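Local coordinates for putative hexulose 6 phosphate synthase (Salmonella typhimurium, PDB 3F4W), which is of unestablished function but belongs to the HUMPS family of TIM-barrel proteins, at residues A[110-115]-A[137-142]; A[129-134]-A[151-156]. All coordinates share one frame; numbering follows the deposited sequence.

Overall arrangement
The chain forms an eight-stranded parallel barrel, and both contacts lie around its sixth strand, 130-134. From the N terminus, 110-115 comes first, in the loop that follows strand 105-109. After helix 116-126 comes 129-134, then 137-142, which holds the short helix 137-141, then 151-156 on helix 147-156. The order of the four segments makes the two closed loops cross. Contact 1 closes its loop at 137-142, joining the loop after strand 105-109 to the short helix after strand 130-134. Contact 2 closes its loop at 151-156, setting a helix against strand 130-134. They touch where Met110 N lies 2.8 Å from Ala132 O, a probable hydrogen bond, and where Met110 packs on Met153.

Contact 1 of 2, residues A[110-115]-A[137-142]; sequences MICVDD and TDQQAA
Cys112 and Gln139 meet through a water. Cys112 N donates a hydrogen bond to this water at 2.9 Å, and the same water lies 2.9 Å from Gln139 OE1, to which it can donate. The side-chain oxygen of Gln139 also accepts a bond from Gly136 N, just before its helix, which helps fix the amide.

The direct contacts are looser. Cys112 SG sits 3.8 Å from Gln139 NE2, a packing contact. Ile111 CG1 lies 4.1 Å from Gln139 OE1, the two side chains running at a slant to one another. Gln139 reaches across because its chain is extended beyond CG (chi2 173°).

Both segments lie at the C-terminal end of the TIM barrel. Segment 110-115 is in the loop after strand 105-109, while 137-142 is a short helix and its end, following strand 130-134. A type II beta turn from Met110 to Val113 folds the loop, and Val113 N bonds to Met110 O at 3.2 Å.

The second subunit reaches both residues of the water bridge. Gln139 NE2 bonds to Asp88 OD1 of that subunit, its strongest polar partner, and Met63 of the same neighbouring chain packs on Cys112.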
ATOM      1  N   MET A 110      -1.492   1.447  12.187  1.00 14.45           N
ATOM      2  CA  MET A 110      -2.502   2.452  12.494  1.00 15.52           C
ATOM      3  C   MET A 110      -2.142   3.839  11.981  1.00 12.99           C
ATOM      4  O   MET A 110      -2.694   4.835  12.442  1.00 15.21           O
ATOM      5  CB  MET A 110      -2.726   2.510  14.005  1.00 14.42           C
ATOM      6  CG  MET A 110      -3.106   1.174  14.603  1.00 10.80           C
ATOM      7  SD  MET A 110      -4.724   0.640  14.036  1.00 18.83           S
ATOM      8  CE  MET A 110      -5.761   1.822  14.881  1.00 17.31           C
ATOM      9  N   ILE A 111      -1.221   3.906  11.029  1.00 14.88           N
ATOM     10  CA  ILE A 111      -0.828   5.192  10.468  1.00 15.93           C
ATOM     11  C   ILE A 111      -2.042   5.947   9.912  1.00 13.72           C
ATOM     12  O   ILE A 111      -2.889   5.367   9.233  1.00 15.87           O
ATOM     13  CB  ILE A 111       0.269   5.031   9.388  1.00 16.39           C
ATOM     14  CG1 ILE A 111       0.698   6.397   8.842  1.00 14.20           C
ATOM     15  CG2 ILE A 111      -0.202   4.118   8.259  1.00 15.10           C
ATOM     16  CD1 ILE A 111       1.765   6.307   7.772  1.00 15.69           C
ATOM     17  N   CYS A 112      -2.132   7.234  10.239  1.00 13.30           N
ATOM     18  CA  CYS A 112      -3.198   8.109   9.740  1.00 17.08           C
ATOM     19  C   CYS A 112      -4.605   7.790  10.236  1.00 19.10           C
ATOM     20  O   CYS A 112      -5.577   8.300   9.691  1.00 21.72           O
ATOM     21  CB  CYS A 112      -3.201   8.137   8.214  1.00 15.13           C
ATOM     22  SG  CYS A 112      -1.839   9.064   7.521  1.00 19.25           S
ATOM     23  N   VAL A 113      -4.728   6.944  11.253  1.00 20.49           N
ATOM     24  CA  VAL A 113      -6.041   6.675  11.828  1.00 21.95           C
ATOM     25  C   VAL A 113      -6.508   7.898  12.621  1.00 26.56           C
ATOM     26  O   VAL A 113      -5.820   8.358  13.532  1.00 24.63           O
ATOM     27  CB  VAL A 113      -6.032   5.417  12.717  1.00 20.84           C
ATOM     28  CG1 VAL A 113      -7.278   5.366  13.590  1.00 20.53           C
ATOM     29  CG2 VAL A 113      -5.926   4.168  11.856  1.00 17.37           C
ATOM     30  N   ASP A 114      -7.678   8.421  12.260  1.00 50.95           N
ATOM     31  CA  ASP A 114      -8.186   9.670  12.831  1.00 48.94           C
ATOM     32  C   ASP A 114      -8.740   9.528  14.248  1.00 49.51           C
ATOM     33  O   ASP A 114      -8.459  10.354  15.113  1.00 53.54           O
ATOM     34  CB  ASP A 114      -9.245  10.291  11.911  1.00 52.55           C
ATOM     35  CG  ASP A 114      -8.637  11.183  10.840  1.00 63.30           C
ATOM     36  OD1 ASP A 114      -9.191  11.239   9.719  1.00 56.43           O
ATOM     37  OD2 ASP A 114      -7.603  11.828  11.122  1.00 65.94           O
ATOM     38  N   ASP A 115      -9.540   8.491  14.478  1.00 28.87           N
ATOM     39  CA  ASP A 115     -10.114   8.247  15.798  1.00 22.14           C
ATOM     40  C   ASP A 115      -9.540   6.965  16.389  1.00 21.37           C
ATOM     41  O   ASP A 115     -10.132   5.894  16.277  1.00 18.54           O
ATOM     42  CB  ASP A 115     -11.640   8.164  15.715  1.00 26.29           C
ATOM     43  CG  ASP A 115     -12.307   8.199  17.083  1.00 30.97           C
ATOM     44  OD1 ASP A 115     -11.598   8.076  18.107  1.00 27.54           O
ATOM     45  OD2 ASP A 115     -13.550   8.347  17.128  1.00 28.43           O
ATOM     46  N   THR A 137       7.085   8.397   7.742  1.00 16.82           N
ATOM     47  CA  THR A 137       8.295   9.163   7.473  1.00 14.67           C
ATOM     48  C   THR A 137       7.985  10.555   6.913  1.00 16.49           C
ATOM     49  O   THR A 137       8.686  11.515   7.220  1.00 15.56           O
ATOM     50  CB  THR A 137       9.267   8.408   6.542  1.00 21.45           C
ATOM     51  OG1 THR A 137       8.602   8.073   5.318  1.00 20.62           O
ATOM     52  CG2 THR A 137       9.775   7.127   7.212  1.00 22.15           C
ATOM     53  N   ASP A 138       6.940  10.671   6.096  1.00 17.58           N
ATOM     54  CA  ASP A 138       6.526  11.982   5.598  1.00 15.56           C
ATOM     55  C   ASP A 138       6.044  12.859   6.755  1.00 17.45           C
ATOM     56  O   ASP A 138       6.347  14.055   6.825  1.00 14.33           O
ATOM     57  CB  ASP A 138       5.426  11.853   4.538  1.00 18.98           C
ATOM     58  CG  ASP A 138       5.894  11.123   3.294  1.00 20.93           C
ATOM     59  OD1 ASP A 138       7.116  11.077   3.045  1.00 22.98           O
ATOM     60  OD2 ASP A 138       5.040  10.594   2.559  1.00 21.15           O
ATOM     61  N   GLN A 139       5.289  12.264   7.671  1.00 11.42           N
ATOM     62  CA  GLN A 139       4.838  12.992   8.849  1.00 13.96           C
ATOM     63  C   GLN A 139       6.006  13.392   9.751  1.00 12.92           C
ATOM     64  O   GLN A 139       6.030  14.498  10.286  1.00 15.95           O
ATOM     65  CB  GLN A 139       3.792  12.184   9.619  1.00 13.29           C
ATOM     66  CG  GLN A 139       2.465  12.071   8.894  1.00 11.00           C
ATOM     67  CD  GLN A 139       1.499  11.129   9.586  1.00 17.57           C
ATOM     68  OE1 GLN A 139       1.898  10.098  10.124  1.00 13.79           O
ATOM     69  NE2 GLN A 139       0.217  11.483   9.576  1.00 17.76           N
ATOM     70  N   GLN A 140       6.975  12.495   9.914  1.00 15.37           N
ATOM     71  CA  GLN A 140       8.172  12.806  10.697  1.00 16.45           C
ATOM     72  C   GLN A 140       8.919  14.002  10.118  1.00 17.27           C
ATOM     73  O   GLN A 140       9.455  14.825  10.857  1.00 17.92           O
ATOM     74  CB  GLN A 140       9.118  11.610  10.744  1.00 16.80           C
ATOM     75  CG  GLN A 140       8.527  10.358  11.357  1.00 14.74           C
ATOM     76  CD  GLN A 140       9.381   9.143  11.077  1.00 19.51           C
ATOM     77  OE1 GLN A 140      10.607   9.228  11.066  1.00 18.95           O
ATOM     78  NE2 GLN A 140       8.739   8.007  10.835  1.00 17.10           N
ATOM     79  N   ALA A 141       8.969  14.082   8.793  1.00 18.42           N
ATOM     80  CA  ALA A 141       9.656  15.185   8.133  1.00 19.46           C
ATOM     81  C   ALA A 141       9.030  16.510   8.542  1.00 20.77           C
ATOM     82  O   ALA A 141       9.686  17.552   8.516  1.00 21.01           O
ATOM     83  CB  ALA A 141       9.608  15.015   6.626  1.00 22.68           C
ATOM     84  N   ALA A 142       7.759  16.460   8.923  1.00 14.14           N
ATOM     85  CA  ALA A 142       7.043  17.656   9.354  1.00 15.28           C
ATOM     86  C   ALA A 142       7.095  17.838  10.874  1.00 20.26           C
ATOM     87  O   ALA A 142       6.362  18.651  11.442  1.00 17.72           O
ATOM     88  CB  ALA A 142       5.593  17.623   8.854  1.00 16.09           C
TER
HETATM   89  O   HOH W   1      -0.061   8.631  11.729  1.00 18.85           O

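Contact 2 of 2, residues A[129-134]-A[151-156]; sequences DMLAVH and ITMLKV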
ATOM      1  N   ASP A 129      -5.011  -8.729  16.523  1.00 21.81           N
ATOM      2  CA  ASP A 129      -4.239  -9.293  17.616  1.00 26.65           C
ATOM      3  C   ASP A 129      -2.985  -8.469  17.890  1.00 25.49           C
ATOM      4  O   ASP A 129      -2.397  -8.552  18.968  1.00 21.00           O
ATOM      5  CB  ASP A 129      -3.817 -10.710  17.215  1.00 28.56           C
ATOM      6  CG  ASP A 129      -3.813 -11.666  18.375  1.00 34.22           C
ATOM      7  OD1 ASP A 129      -3.573 -11.217  19.514  1.00 47.67           O
ATOM      8  OD2 ASP A 129      -4.051 -12.871  18.147  1.00 37.45           O
ATOM      9  N   MET A 130      -2.570  -7.691  16.898  1.00 17.09           N
ATOM     10  CA  MET A 130      -1.333  -6.929  16.988  1.00 19.03           C
ATOM     11  C   MET A 130      -1.471  -5.628  16.218  1.00 17.07           C
ATOM     12  O   MET A 130      -1.802  -5.634  15.030  1.00 18.39           O
ATOM     13  CB  MET A 130      -0.175  -7.747  16.423  1.00 17.66           C
ATOM     14  CG  MET A 130       1.186  -7.084  16.538  1.00 15.64           C
ATOM     15  SD  MET A 130       2.512  -8.292  16.343  1.00 21.06           S
ATOM     16  CE  MET A 130       3.951  -7.243  16.542  1.00 16.74           C
ATOM     17  N   LEU A 131      -1.212  -4.517  16.896  1.00 15.89           N
ATOM     18  CA  LEU A 131      -1.410  -3.198  16.313  1.00 16.26           C
ATOM     19  C   LEU A 131      -0.131  -2.391  16.439  1.00 13.90           C
ATOM     20  O   LEU A 131       0.570  -2.475  17.447  1.00 16.93           O
ATOM     21  CB  LEU A 131      -2.547  -2.460  17.029  1.00 15.56           C
ATOM     22  CG  LEU A 131      -3.832  -3.246  17.309  1.00 15.53           C
ATOM     23  CD1 LEU A 131      -4.748  -2.472  18.256  1.00 16.75           C
ATOM     24  CD2 LEU A 131      -4.555  -3.610  16.009  1.00 15.11           C
ATOM     25  N   ALA A 132       0.164  -1.599  15.419  1.00 11.91           N
ATOM     26  CA  ALA A 132       1.356  -0.771  15.427  1.00 13.16           C
ATOM     27  C   ALA A 132       0.938   0.678  15.325  1.00 13.66           C
ATOM     28  O   ALA A 132       0.286   1.064  14.356  1.00 14.22           O
ATOM     29  CB  ALA A 132       2.260  -1.135  14.258  1.00 13.92           C
ATOM     30  N   VAL A 133       1.291   1.484  16.319  1.00 14.41           N
ATOM     31  CA  VAL A 133       1.112   2.917  16.165  1.00 14.01           C
ATOM     32  C   VAL A 133       2.280   3.389  15.318  1.00 15.83           C
ATOM     33  O   VAL A 133       3.410   2.932  15.493  1.00 13.83           O
ATOM     34  CB  VAL A 133       1.048   3.681  17.515  1.00 18.49           C
ATOM     35  CG1 VAL A 133       0.731   2.730  18.661  1.00 19.20           C
ATOM     36  CG2 VAL A 133       2.332   4.442  17.773  1.00 20.71           C
ATOM     37  N   HIS A 134       2.003   4.282  14.379  1.00 16.23           N
ATOM     38  CA  HIS A 134       2.987   4.635  13.372  1.00 14.54           C
ATOM     39  C   HIS A 134       2.808   6.057  12.861  1.00 16.23           C
ATOM     40  O   HIS A 134       1.803   6.382  12.234  1.00 14.92           O
ATOM     41  CB  HIS A 134       2.896   3.648  12.204  1.00 16.54           C
ATOM     42  CG  HIS A 134       4.022   3.759  11.228  1.00 17.88           C
ATOM     43  ND1 HIS A 134       4.006   3.127  10.003  1.00 19.49           N
ATOM     44  CD2 HIS A 134       5.194   4.433  11.289  1.00 16.67           C
ATOM     45  CE1 HIS A 134       5.126   3.399   9.357  1.00 19.99           C
ATOM     46  NE2 HIS A 134       5.862   4.192  10.114  1.00 17.13           N
ATOM     47  N   ILE A 151       0.640   6.557  23.665  1.00 17.82           N
ATOM     48  CA  ILE A 151       0.005   6.768  24.963  1.00 16.11           C
ATOM     49  C   ILE A 151      -1.480   6.419  24.916  1.00 18.34           C
ATOM     50  O   ILE A 151      -1.985   5.696  25.771  1.00 19.15           O
ATOM     51  CB  ILE A 151       0.178   8.220  25.439  1.00 19.36           C
ATOM     52  CG1 ILE A 151       1.654   8.514  25.710  1.00 20.36           C
ATOM     53  CG2 ILE A 151      -0.671   8.482  26.678  0.50 17.62           C
ATOM     54  CD1 ILE A 151       1.941   9.971  25.998  1.00 22.40           C
ATOM     55  N   THR A 152      -2.179   6.926  23.907  1.00 18.94           N
ATOM     56  CA  THR A 152      -3.588   6.596  23.739  1.00 20.48           C
ATOM     57  C   THR A 152      -3.780   5.105  23.493  1.00 21.57           C
ATOM     58  O   THR A 152      -4.641   4.471  24.102  1.00 24.81           O
ATOM     59  CB  THR A 152      -4.218   7.386  22.589  1.00 24.26           C
ATOM     60  OG1 THR A 152      -4.177   8.782  22.901  1.00 21.92           O
ATOM     61  CG2 THR A 152      -5.663   6.959  22.380  1.00 20.03           C
ATOM     62  N   MET A 153      -2.972   4.544  22.600  1.00 20.26           N
ATOM     63  CA  MET A 153      -3.055   3.122  22.301  1.00 19.91           C
ATOM     64  C   MET A 153      -2.959   2.275  23.569  1.00 21.29           C
ATOM     65  O   MET A 153      -3.767   1.374  23.786  1.00 21.97           O
ATOM     66  CB  MET A 153      -1.962   2.709  21.311  1.00 19.58           C
ATOM     67  CG  MET A 153      -1.897   1.213  21.081  1.00 14.67           C
ATOM     68  SD  MET A 153      -3.369   0.590  20.252  1.00 18.12           S
ATOM     69  CE  MET A 153      -2.992   1.012  18.551  1.00 16.85           C
ATOM     70  N   LEU A 154      -1.970   2.568  24.405  1.00 23.20           N
ATOM     71  CA  LEU A 154      -1.745   1.789  25.621  1.00 23.07           C
ATOM     72  C   LEU A 154      -2.888   1.910  26.631  1.00 25.73           C
ATOM     73  O   LEU A 154      -3.124   0.999  27.427  1.00 29.60           O
ATOM     74  CB  LEU A 154      -0.412   2.178  26.268  1.00 23.52           C
ATOM     75  CG  LEU A 154       0.820   1.778  25.460  1.00 26.41           C
ATOM     76  CD1 LEU A 154       2.102   2.292  26.102  1.00 23.83           C
ATOM     77  CD2 LEU A 154       0.859   0.268  25.291  1.00 25.66           C
ATOM     78  N   LYS A 155      -3.599   3.031  26.590  1.00 27.05           N
ATOM     79  CA  LYS A 155      -4.732   3.240  27.485  1.00 28.75           C
ATOM     80  C   LYS A 155      -5.984   2.518  26.988  1.00 31.35           C
ATOM     81  O   LYS A 155      -6.798   2.054  27.785  1.00 29.91           O
ATOM     82  CB  LYS A 155      -5.020   4.733  27.645  1.00 31.55           C
ATOM     83  CG  LYS A 155      -3.851   5.538  28.181  1.00 29.96           C
ATOM     84  CD  LYS A 155      -4.165   7.026  28.182  1.00 33.45           C
ATOM     85  CE  LYS A 155      -5.063   7.402  29.346  1.00 32.90           C
ATOM     86  NZ  LYS A 155      -4.319   7.375  30.630  1.00 33.66           N
ATOM     87  N   VAL A 156      -6.130   2.415  25.670  1.00 22.02           N
ATOM     88  CA  VAL A 156      -7.349   1.865  25.082  1.00 20.41           C
ATOM     89  C   VAL A 156      -7.269   0.368  24.790  1.00 22.83           C
ATOM     90  O   VAL A 156      -8.262  -0.342  24.927  1.00 21.59           O
ATOM     91  CB  VAL A 156      -7.743   2.603  23.786  1.00 19.56           C
ATOM     92  CG1 VAL A 156      -9.013   2.005  23.204  1.00 22.36           C
ATOM     93  CG2 VAL A 156      -7.920   4.089  24.056  1.00 23.18           C
TER
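Strand 130-134 faces helix 147-156, with the CA atoms of Val133 and Met153 the closest across the two segments, 7.4 Å apart. This is strand-to-helix packing in a TIM barrel: the sixth strand lies in the inner parallel sheet, and the helix belongs to the outer layer that follows it in the chain. The strand is bonded to its neighbours on both flanks. Met130 and Ala132 pair with Val108, while Leu131 pairs with Arg161 and Ala163. Leu131 and Val133 send their CB atoms toward the helix, whereas that of Ala132 points away from it. The interface is buried and apolar.

Met153 is the one residue of 151-156 that meets the strand, and it uses its whole side chain. Its CG stands anti to the backbone N (chi1 173°), and the chain then bends at chi2 (66°) and chi3. The base of the side chain rests on Val133: CG1 of that residue lies 3.8 Å from Met153 CB and 3.9 Å from Met153 CG. These two side chains pass in opposite directions. The far end meets Leu131 at about a right angle. Val120 of helix 116-126 touches both Leu131 and Met153, and Ile162 of the next strand also packs on Met153.

At the Leu131 end, Met153 SD lies 3.9 Å from Leu131 CD1, and the Met153 CE methyl rests 3.8 Å from Leu131 CB.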